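Aldehyde reductase YahK (Escherichia coli, PDB 1UUF) catalyses the NADPH-dependent reduction of a wide range of aldehydes to their alcohols, with zinc as cofactor and a strong preference for NADPH over NADH. Local coordinates at residues I336-A341 against V361-T366; L170-P175 against G331-I336; T283-G288 against A308-M313. All coordinates share one frame; numbering follows the deposited sequence.

Contact 1: I336-A341 against V361-T366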
loop_
_atom_site.group_PDB
_atom_site.type_symbol
_atom_site.label_atom_id
_atom_site.label_comp_id
_atom_site.label_asym_id
_atom_site.label_seq_id
_atom_site.Cartn_x
_atom_site.Cartn_y
_atom_site.Cartn_z
ATOM N N ILE A 336 8.678 22.813 -21.645
ATOM C CA ILE A 336 9.645 22.085 -22.452
ATOM C C ILE A 336 10.809 22.862 -23.034
ATOM O O ILE A 336 10.836 24.093 -23.024
ATOM C CB ILE A 336 8.932 21.417 -23.642
ATOM C CG1 ILE A 336 8.462 22.495 -24.629
ATOM C CG2 ILE A 336 7.721 20.632 -23.156
ATOM C CD1 ILE A 336 7.870 21.952 -25.918
ATOM N N GLU A 337 11.775 22.105 -23.544
ATOM C CA GLU A 337 12.933 22.660 -24.222
ATOM C C GLU A 337 13.011 21.858 -25.507
ATOM O O GLU A 337 13.274 20.654 -25.484
ATOM C CB GLU A 337 14.223 22.472 -23.431
ATOM C CG GLU A 337 15.403 23.151 -24.121
ATOM C CD GLU A 337 16.675 23.105 -23.315
ATOM O OE1 GLU A 337 16.591 23.191 -22.071
ATOM O OE2 GLU A 337 17.761 23.002 -23.930
ATOM N N MET A 338 12.764 22.526 -26.627
ATOM C CA MET A 338 12.782 21.867 -27.924
ATOM C C MET A 338 14.207 21.589 -28.390
ATOM O O MET A 338 15.091 22.434 -28.248
ATOM C CB MET A 338 12.059 22.741 -28.948
ATOM C CG MET A 338 11.682 22.020 -30.225
ATOM S SD MET A 338 10.646 23.049 -31.274
ATOM C CE MET A 338 9.063 22.870 -30.462
ATOM N N ILE A 339 14.430 20.396 -28.935
ATOM C CA ILE A 339 15.756 20.026 -29.421
ATOM C C ILE A 339 15.660 19.370 -30.791
ATOM O O ILE A 339 14.576 18.987 -31.231
ATOM C CB ILE A 339 16.466 19.031 -28.460
ATOM C CG1 ILE A 339 15.655 17.737 -28.345
ATOM C CG2 ILE A 339 16.647 19.664 -27.088
ATOM C CD1 ILE A 339 16.320 16.673 -27.481
ATOM N N ARG A 340 16.800 19.255 -31.467
ATOM C CA ARG A 340 16.846 18.610 -32.770
ATOM C C ARG A 340 16.954 17.112 -32.512
ATOM O O ARG A 340 17.360 16.692 -31.427
ATOM C CB ARG A 340 18.070 19.065 -33.568
ATOM C CG ARG A 340 18.140 20.556 -33.860
ATOM C CD ARG A 340 19.233 20.834 -34.888
ATOM N NE ARG A 340 20.538 20.347 -34.446
ATOM C CZ ARG A 340 21.396 21.051 -33.715
ATOM N NH1 ARG A 340 22.559 20.519 -33.358
ATOM N NH2 ARG A 340 21.102 22.294 -33.351
ATOM N N ALA A 341 16.605 16.310 -33.510
ATOM C CA ALA A 341 16.666 14.864 -33.363
ATOM C C ALA A 341 18.095 14.370 -33.147
ATOM O O ALA A 341 18.306 13.316 -32.550
ATOM C CB ALA A 341 16.051 14.190 -34.589
ATOM N N VAL A 361 11.796 17.962 -25.754
ATOM C CA VAL A 361 10.866 17.532 -26.788
ATOM C C VAL A 361 11.556 17.668 -28.135
ATOM O O VAL A 361 12.054 18.737 -28.490
ATOM C CB VAL A 361 9.565 18.362 -26.787
ATOM C CG1 VAL A 361 8.694 17.983 -27.984
ATOM C CG2 VAL A 361 8.796 18.097 -25.508
ATOM N N ILE A 362 11.593 16.566 -28.873
ATOM C CA ILE A 362 12.220 16.530 -30.186
ATOM C C ILE A 362 11.333 17.141 -31.267
ATOM O O ILE A 362 10.131 16.881 -31.324
ATOM C CB ILE A 362 12.535 15.075 -30.599
ATOM C CG1 ILE A 362 13.490 14.445 -29.588
ATOM C CG2 ILE A 362 13.117 15.042 -32.007
ATOM C CD1 ILE A 362 13.460 12.930 -29.595
ATOM N N ASP A 363 11.941 17.965 -32.113
ATOM C CA ASP A 363 11.245 18.586 -33.234
ATOM C C ASP A 363 11.500 17.562 -34.336
ATOM O O ASP A 363 12.543 17.600 -34.986
ATOM C CB ASP A 363 11.918 19.911 -33.596
ATOM C CG ASP A 363 11.156 20.689 -34.648
ATOM O OD1 ASP A 363 10.373 20.083 -35.408
ATOM O OD2 ASP A 363 11.355 21.918 -34.724
ATOM N N ASN A 364 10.562 16.639 -34.532
ATOM C CA ASN A 364 10.744 15.582 -35.521
ATOM C C ASN A 364 10.972 16.034 -36.954
ATOM O O ASN A 364 11.475 15.266 -37.775
ATOM C CB ASN A 364 9.574 14.600 -35.455
ATOM C CG ASN A 364 9.539 13.845 -34.144
ATOM O OD1 ASN A 364 9.443 14.449 -33.075
ATOM N ND2 ASN A 364 9.633 12.518 -34.214
ATOM N N ARG A 365 10.611 17.272 -37.264
ATOM C CA ARG A 365 10.828 17.779 -38.609
ATOM C C ARG A 365 12.331 17.805 -38.896
ATOM O O ARG A 365 12.756 17.697 -40.049
ATOM C CB ARG A 365 10.220 19.180 -38.744
ATOM C CG ARG A 365 10.694 19.975 -39.950
ATOM C CD ARG A 365 11.977 20.730 -39.630
ATOM N NE ARG A 365 11.781 21.680 -38.537
ATOM C CZ ARG A 365 12.753 22.404 -37.989
ATOM N NH1 ARG A 365 12.479 23.244 -37.000
ATOM N NH2 ARG A 365 13.999 22.284 -38.427
ATOM N N THR A 366 13.133 17.923 -37.839
ATOM C CA THR A 366 14.586 17.975 -37.992
ATOM C C THR A 366 15.217 16.637 -38.365
ATOM O O THR A 366 16.440 16.539 -38.501
ATOM C CB THR A 366 15.270 18.497 -36.712
ATOM O OG1 THR A 366 15.083 17.559 -35.645
ATOM C CG2 THR A 366 14.686 19.847 -36.316
#

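Contact 2: L170-P175 against G331-I336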
loop_
_atom_site.group_PDB
_atom_site.type_symbol
_atom_site.label_atom_id
_atom_site.label_comp_id
_atom_site.label_asym_id
_atom_site.label_seq_id
_atom_site.Cartn_x
_atom_site.Cartn_y
_atom_site.Cartn_z
ATOM N N LEU A 170 1.130 22.092 -29.583
ATOM C CA LEU A 170 1.409 20.673 -29.800
ATOM C C LEU A 170 2.661 20.125 -29.128
ATOM O O LEU A 170 2.608 19.084 -28.474
ATOM C CB LEU A 170 1.490 20.363 -31.296
ATOM C CG LEU A 170 0.248 19.743 -31.929
ATOM C CD1 LEU A 170 0.603 19.276 -33.334
ATOM C CD2 LEU A 170 -0.246 18.565 -31.096
ATOM N N ALA A 171 3.787 20.813 -29.297
ATOM C CA ALA A 171 5.043 20.356 -28.711
ATOM C C ALA A 171 4.970 20.235 -27.195
ATOM O O ALA A 171 5.488 19.275 -26.615
ATOM C CB ALA A 171 6.171 21.298 -29.093
ATOM N N ALA A 172 4.333 21.212 -26.557
ATOM C CA ALA A 172 4.211 21.220 -25.101
ATOM C C ALA A 172 3.220 20.176 -24.599
ATOM O O ALA A 172 3.216 19.833 -23.415
ATOM C CB ALA A 172 3.805 22.610 -24.621
ATOM N N VAL A 173 2.377 19.675 -25.498
ATOM C CA VAL A 173 1.400 18.649 -25.143
ATOM C C VAL A 173 2.051 17.259 -25.141
ATOM O O VAL A 173 1.640 16.365 -24.401
ATOM C CB VAL A 173 0.223 18.647 -26.155
ATOM C CG1 VAL A 173 -0.663 17.429 -25.940
ATOM C CG2 VAL A 173 -0.585 19.926 -26.002
ATOM N N ALA A 174 3.083 17.097 -25.963
ATOM C CA ALA A 174 3.770 15.819 -26.099
ATOM C C ALA A 174 4.060 15.061 -24.797
ATOM O O ALA A 174 3.667 13.906 -24.656
ATOM C CB ALA A 174 5.059 16.009 -26.903
ATOM N N PRO A 175 4.735 15.701 -23.824
ATOM C CA PRO A 175 5.044 15.019 -22.560
ATOM C C PRO A 175 3.830 14.514 -21.774
ATOM O O PRO A 175 3.960 13.659 -20.898
ATOM C CB PRO A 175 5.840 16.072 -21.783
ATOM C CG PRO A 175 6.474 16.895 -22.873
ATOM C CD PRO A 175 5.321 17.053 -23.838
ATOM N N GLY A 331 -5.900 24.548 -20.109
ATOM C CA GLY A 331 -4.699 25.158 -20.657
ATOM C C GLY A 331 -3.414 24.643 -20.040
ATOM O O GLY A 331 -2.425 25.369 -19.925
ATOM N N ILE A 332 -3.425 23.374 -19.653
ATOM C CA ILE A 332 -2.261 22.757 -19.040
ATOM C C ILE A 332 -1.372 22.071 -20.066
ATOM O O ILE A 332 -1.844 21.273 -20.871
ATOM C CB ILE A 332 -2.690 21.706 -18.003
ATOM C CG1 ILE A 332 -3.514 22.381 -16.903
ATOM C CG2 ILE A 332 -1.463 21.006 -17.425
ATOM C CD1 ILE A 332 -4.156 21.410 -15.946
ATOM N N VAL A 333 -0.086 22.400 -20.034
ATOM C CA VAL A 333 0.898 21.798 -20.925
ATOM C C VAL A 333 2.182 21.632 -20.129
ATOM O O VAL A 333 2.307 22.165 -19.024
ATOM C CB VAL A 333 1.206 22.683 -22.159
ATOM C CG1 VAL A 333 -0.049 22.891 -22.975
ATOM C CG2 VAL A 333 1.789 24.016 -21.721
ATOM N N ALA A 334 3.132 20.892 -20.687
ATOM C CA ALA A 334 4.408 20.680 -20.020
ATOM C C ALA A 334 5.333 21.851 -20.330
ATOM O O ALA A 334 5.147 22.538 -21.334
ATOM C CB ALA A 334 5.046 19.383 -20.514
ATOM N N ASP A 335 6.306 22.092 -19.455
ATOM C CA ASP A 335 7.290 23.150 -19.684
ATOM C C ASP A 335 8.391 22.400 -20.418
ATOM O O ASP A 335 8.979 21.468 -19.874
ATOM C CB ASP A 335 7.811 23.714 -18.364
ATOM C CG ASP A 335 6.711 24.333 -17.526
ATOM O OD1 ASP A 335 5.776 24.915 -18.111
ATOM O OD2 ASP A 335 6.786 24.248 -16.284
ATOM N N ILE A 336 8.678 22.813 -21.645
ATOM C CA ILE A 336 9.645 22.085 -22.452
ATOM C C ILE A 336 10.809 22.862 -23.034
ATOM O O ILE A 336 10.836 24.093 -23.024
ATOM C CB ILE A 336 8.932 21.417 -23.642
ATOM C CG1 ILE A 336 8.462 22.495 -24.629
ATOM C CG2 ILE A 336 7.721 20.632 -23.156
ATOM C CD1 ILE A 336 7.870 21.952 -25.918
#

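Contact 3: T283-G288 against A308-M313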
loop_
_atom_site.group_PDB
_atom_site.type_symbol
_atom_site.label_atom_id
_atom_site.label_comp_id
_atom_site.label_asym_id
_atom_site.label_seq_id
_atom_site.Cartn_x
_atom_site.Cartn_y
_atom_site.Cartn_z
ATOM N N THR A 283 -1.879 7.003 1.676
ATOM C CA THR A 283 -1.040 6.199 0.802
ATOM C C THR A 283 0.019 7.027 0.097
ATOM O O THR A 283 -0.222 8.181 -0.243
ATOM C CB THR A 283 -1.886 5.529 -0.303
ATOM O OG1 THR A 283 -2.820 4.620 0.286
ATOM C CG2 THR A 283 -0.991 4.778 -1.293
ATOM N N MET A 284 1.197 6.440 -0.097
ATOM C CA MET A 284 2.244 7.107 -0.866
ATOM C C MET A 284 2.442 6.180 -2.047
ATOM O O MET A 284 2.713 4.990 -1.870
ATOM C CB MET A 284 3.567 7.242 -0.110
ATOM C CG MET A 284 4.703 7.684 -1.048
ATOM S SD MET A 284 6.197 8.244 -0.213
ATOM C CE MET A 284 6.646 6.756 0.682
ATOM N N THR A 285 2.279 6.711 -3.250
ATOM C CA THR A 285 2.430 5.900 -4.449
ATOM C C THR A 285 3.675 6.311 -5.204
ATOM O O THR A 285 3.908 7.497 -5.427
ATOM C CB THR A 285 1.204 6.053 -5.362
ATOM O OG1 THR A 285 0.050 5.561 -4.673
ATOM C CG2 THR A 285 1.387 5.273 -6.665
ATOM N N LEU A 286 4.472 5.320 -5.590
ATOM C CA LEU A 286 5.710 5.563 -6.315
ATOM C C LEU A 286 5.477 5.397 -7.819
ATOM O O LEU A 286 4.818 4.450 -8.244
ATOM C CB LEU A 286 6.779 4.563 -5.861
ATOM C CG LEU A 286 6.876 4.288 -4.356
ATOM C CD1 LEU A 286 7.918 3.211 -4.101
ATOM C CD2 LEU A 286 7.223 5.561 -3.619
ATOM N N VAL A 287 6.008 6.319 -8.619
ATOM C CA VAL A 287 5.862 6.224 -10.071
ATOM C C VAL A 287 7.187 6.412 -10.803
ATOM O O VAL A 287 7.259 6.230 -12.020
ATOM C CB VAL A 287 4.841 7.253 -10.626
ATOM C CG1 VAL A 287 3.464 6.957 -10.077
ATOM C CG2 VAL A 287 5.272 8.669 -10.267
ATOM N N GLY A 288 8.232 6.773 -10.067
ATOM C CA GLY A 288 9.534 6.952 -10.691
ATOM C C GLY A 288 10.126 5.630 -11.157
ATOM O O GLY A 288 9.728 4.566 -10.688
ATOM N N ALA A 308 -0.244 2.849 3.547
ATOM C CA ALA A 308 0.180 1.947 2.494
ATOM C C ALA A 308 1.149 2.606 1.528
ATOM O O ALA A 308 1.171 3.833 1.378
ATOM C CB ALA A 308 -1.041 1.446 1.725
ATOM N N ILE A 309 1.965 1.772 0.893
ATOM C CA ILE A 309 2.893 2.225 -0.129
ATOM C C ILE A 309 2.424 1.462 -1.360
ATOM O O ILE A 309 2.253 0.247 -1.314
ATOM C CB ILE A 309 4.350 1.842 0.192
ATOM C CG1 ILE A 309 4.770 2.466 1.525
ATOM C CG2 ILE A 309 5.269 2.309 -0.934
ATOM C CD1 ILE A 309 4.606 3.967 1.587
ATOM N N ALA A 310 2.195 2.177 -2.452
ATOM C CA ALA A 310 1.723 1.543 -3.670
ATOM C C ALA A 310 2.548 1.992 -4.860
ATOM O O ALA A 310 3.446 2.823 -4.738
ATOM C CB ALA A 310 0.253 1.890 -3.897
ATOM N N GLY A 311 2.245 1.411 -6.011
ATOM C CA GLY A 311 2.940 1.777 -7.227
ATOM C C GLY A 311 1.899 2.021 -8.298
ATOM O O GLY A 311 0.737 1.656 -8.135
ATOM N N SER A 312 2.306 2.650 -9.391
ATOM C CA SER A 312 1.389 2.919 -10.488
ATOM C C SER A 312 2.210 3.224 -11.730
ATOM O O SER A 312 3.301 3.774 -11.625
ATOM C CB SER A 312 0.498 4.122 -10.151
ATOM O OG SER A 312 -0.387 4.430 -11.220
ATOM N N MET A 313 1.718 2.827 -12.898
ATOM C CA MET A 313 2.437 3.151 -14.125
ATOM C C MET A 313 1.467 3.640 -15.193
ATOM O O MET A 313 0.383 3.074 -15.385
ATOM C CB MET A 313 3.276 1.971 -14.630
ATOM C CG MET A 313 2.534 0.708 -14.968
ATOM S SD MET A 313 3.662 -0.437 -15.820
ATOM C CE MET A 313 2.910 -0.479 -17.451
HETATM O O HOH W 1 5.534 4.527 -13.143
#

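Contact 1: I336-A341 against V361-T366
Strands 336-339 and 361-363 run parallel with a crossing angle of -34°, pairing Met-338 with Val-361 and Ile-339 with Ile-362 through three backbone bonds: Val-361 N to Glu-337 O, Ile-339 N to Val-361 O and Asp-363 N to Ile-339 O. On one face the CG2 branches of Ile-336 and Val-361 meet at 3.6 Å. Met-338 holds CG anti to the backbone N (chi1 -164°), beside Asp-363 CB; the two side chains cross obliquely, and SD lies 3.7 Å from Asp-363 OD2, an oxygen salt-bridged to Arg-365. The other face joins CG1 of Ile-339 and of Ile-362 at 4.1 Å, against helix 344-352, the connecting helix of this beta-alpha-beta unit. Ile-362 CG2 also rests on Ala-341, 4.0 Å from its CB. Past the ladder Thr-366 takes over: its OG1, placed between backbone N and carbonyl carbon (chi1 66°), accepts from Ala-341 N at 2.9 Å and donates to Asp-363 O at 2.6 Å. A valine in place of Thr-366 would probably leave Ala-341 N without its acceptor and Asp-363 O with Thr-366 N alone of its two donors here. One hydroxyl thus relays hydrogen bonding between the segments where regular strand pairing has ended.

Contact 2: L170-P175 against G331-I336
Val-333 sets its CB 3.6 Å from Ala-172 CB, and its two methyls divide the work from there. With CG1 anti to the carbonyl carbon (chi1 -61°), CG2 falls between the backbone N and that carbon and stays beside the alanine methyl at 3.8 Å, whereas CG1 approaches Val-173 CG2 more loosely, at 4.3 Å. Ala-334 follows with the one hydrogen bond between the segments, its N donating to Ala-172 O at 2.9 Å with the donor tilted 28° from the carbonyl plane. That carbonyl belongs to the short helix 170-173, and it accepts from an extended chain that has left helix 317-330 and is about to enter strand 336-339. In this zinc-containing alcohol dehydrogenase the bond joins the chain returning from the Rossmann-type domain, which in this family binds the nucleotide, to the segment leading into helix 176-189, which carries the zinc ligand Cys-178. The Ala-334 methyl packs against CB and CG of Pro-175, 3.6 Å from CB. Beyond Asp-335, which turns away to a salt bridge with Lys-212, Ile-336 adds both branches: CG2 meets Pro-175 CG at 3.9 Å, the two side chains crossing at about a right angle, and CD1 lies 3.6 Å from Ala-171 C.

Contact 3: T283-G288 against A308-M313
The parallel six-stranded sheet of the Rossmann-type domain has 308-311 as an outermost strand within this chain, paired parallel with 282-286, and here Met-284 and Ile-309 lie side by side pointing the same way. Four backbone bonds join the pair: Met-284 N to Ala-308 O, Ala-310 N to Met-284 O, Leu-286 N to Ala-310 O and, longer and more bent, Ser-312 N to Leu-286 O at 3.3 Å and 138°. Met-284, bent at its last torsion (chi3 61°), has CE 3.6 Å from Ile-309 CD1, and Leu-286 CD1 approaches Ile-309 CG2 on the same face. The opposite face is built from small groups. Thr-283 and Thr-285 both hold OG1 anti to the carbonyl carbon, beside the backbone N (chi1 -63°), with each OG1 next to an alanine methyl, Thr-285 OG1 being 3.8 Å from Ala-310 CB. Thr-285 CG2 lies 3.8 Å from Ser-312 CB. Where the strands part, a water donates to Val-287 O at 2.7 Å and to Ser-312 O at 2.8 Å, bridging the diverging chains. Ala-308 to Ala-310 also pair antiparallel with a strand of the second subunit, which continues the sheet. Thr-285 OG1 is buried with no polar partner in the model, so the threonine-alanine face is probably held by packing rather than by side-chain hydrogen bonds.

In the fold
Contacts 1 and 2 form one continuous patch, with centres 13 Å apart and Ile-336 shared between them. Val-361 CG2 of contact 1 lies 3.7 Å from Pro-175 CG of contact 2, and Met-338 CE reaches Ala-171 CB at 3.6 Å. Contact 3 stands apart on the other side of the chain's centre, about 31 Å from contact 1 and 24 Å from contact 2, centre to centre. The catalytic zinc, held by Cys-60, His-82 and Cys-178, lies between these regions: about 9 Å from the side chain of Pro-175, 10 Å from that of Val-287 and 12 Å from that of Val-361. Contacts 2 and 3 thus approach the metal from different parts of the fold.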